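Side-chain contact in secreted protein ASP-2 (Necator americanus, PDB 1U53), which is a secreted hookworm protein of the pathogenesis-related-1 (CAP) family and a vaccine antigen for human hookworm infection, its molecular role not established: residues A[8-11]-A[16-19]. Numbering follows the deposited sequence.
Sequences PDNG and ARQK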
loop_
_atom_site.group_PDB
_atom_site.type_symbol
_atom_site.label_atom_id
_atom_site.label_comp_id
_atom_site.label_asym_id
_atom_site.label_seq_id
_atom_site.Cartn_x
_atom_site.Cartn_y
_atom_site.Cartn_z
ATOM N N PRO A 8 19.751 4.472 3.197
ATOM C CA PRO A 8 20.702 5.565 2.978
ATOM C C PRO A 8 20.125 6.895 3.419
ATOM O O PRO A 8 18.881 7.064 3.547
ATOM C CB PRO A 8 20.878 5.601 1.446
ATOM C CG PRO A 8 20.319 4.328 0.943
ATOM C CD PRO A 8 19.349 3.828 1.933
ATOM N N ASP A 9 21.032 7.842 3.641
ATOM C CA ASP A 9 20.719 9.217 4.016
ATOM C C ASP A 9 20.450 9.898 2.700
ATOM O O ASP A 9 21.282 10.638 2.163
ATOM C CB ASP A 9 21.942 9.792 4.734
ATOM C CG ASP A 9 21.710 11.149 5.320
ATOM O OD1 ASP A 9 20.545 11.593 5.429
ATOM O OD2 ASP A 9 22.736 11.758 5.699
ATOM N N ASN A 10 19.279 9.603 2.134
ATOM C CA ASN A 10 18.976 9.958 0.738
ATOM C C ASN A 10 17.844 10.987 0.561
ATOM O O ASN A 10 17.349 11.176 -0.578
ATOM C CB ASN A 10 18.630 8.676 -0.055
ATOM C CG ASN A 10 17.357 8.015 0.465
ATOM O OD1 ASN A 10 16.672 8.606 1.296
ATOM N ND2 ASN A 10 17.030 6.789 -0.027
ATOM N N GLY A 11 17.475 11.660 1.648
ATOM C CA GLY A 11 16.412 12.693 1.600
ATOM C C GLY A 11 15.085 12.210 2.138
ATOM O O GLY A 11 14.204 12.996 2.449
ATOM N N ALA A 16 9.173 9.380 8.059
ATOM C CA ALA A 16 8.259 9.110 6.950
ATOM C C ALA A 16 8.247 7.640 6.610
ATOM O O ALA A 16 7.198 7.056 6.223
ATOM C CB ALA A 16 8.665 9.952 5.694
ATOM N N ARG A 17 9.415 7.000 6.699
ATOM C CA ARG A 17 9.478 5.577 6.408
ATOM C C ARG A 17 8.641 4.859 7.444
ATOM O O ARG A 17 7.876 3.955 7.101
ATOM C CB ARG A 17 10.914 5.073 6.522
ATOM C CG ARG A 17 11.861 5.676 5.534
ATOM C CD ARG A 17 13.259 5.013 5.680
ATOM N NE ARG A 17 14.113 5.449 4.574
ATOM C CZ ARG A 17 15.195 6.195 4.709
ATOM N NH1 ARG A 17 15.644 6.503 5.922
ATOM N NH2 ARG A 17 15.903 6.552 3.653
ATOM N N GLN A 18 8.774 5.234 8.719
ATOM C CA GLN A 18 7.991 4.593 9.765
ATOM C C GLN A 18 6.518 4.821 9.550
ATOM O O GLN A 18 5.721 3.906 9.720
ATOM C CB GLN A 18 8.414 5.119 11.142
ATOM C CG GLN A 18 9.823 4.629 11.493
ATOM C CD GLN A 18 10.302 5.092 12.870
ATOM O OE1 GLN A 18 9.764 6.036 13.454
ATOM N NE2 GLN A 18 11.319 4.422 13.389
ATOM N N LYS A 19 6.150 6.033 9.136
ATOM C CA LYS A 19 4.728 6.328 8.941
ATOM C C LYS A 19 4.158 5.461 7.845
ATOM O O LYS A 19 3.092 4.861 7.993
ATOM C CB LYS A 19 4.532 7.822 8.647
ATOM C CG LYS A 19 3.085 8.273 8.539
ATOM C CD LYS A 19 2.384 8.072 9.877
ATOM C CE LYS A 19 0.998 8.618 9.892
ATOM N NZ LYS A 19 0.342 8.181 11.180
HETATM O O HOH W 1 18.810 7.244 6.565
#
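Arg17, in the first turn of helix 14-32, reaches back to Pro8 in the loop that precedes this helix in the CAP fold and takes hold of an inverse gamma turn centred on Asp9. Within 16-19 it is Arg17 that makes the contact. Its CG sits beside the backbone N, anti to the carbonyl carbon, and from there the chain runs extended to NE, long enough to bring the guanidinium up to the turn. Arg17 NH2 donates to Pro8 O over 3.0 Å. The bond is moderately bent at the hydrogen, 142°, although the donor lies almost in line with the carbonyl, and the oxygen stands 23° out of the guanidinium plane. Pro8 O is used several times over: Asn10 N closes the turn on Pro8 O with a weak bond of 2.9 Å, and a water weakly joins this oxygen to Arg17 NH1, lying 3.0 Å from Pro8 O and 3.3 Å from Arg17 NH1.

The Asn10 side chain meets the guanidinium from the opposite direction, its amide plane turned 47° from that of Arg17. Glu60, on helix 57-67, joins the two side chains: its OE2 takes Arg17 NE in a salt bridge, and its OE1 accepts a hydrogen bond from Asn10 ND2. Glu14, at the start of helix 14-32, forms a salt bridge to Arg17 NH1 through OE1, and the two carboxylates probably balance the charge of this buried guanidinium. The amide oxygen of Asn10 accepts from Met12 N, just past the turn; it also comes close to the arginine, but at too poor an angle for a hydrogen bond, with Asn10 OD1 3.2 Å from Arg17 NH2.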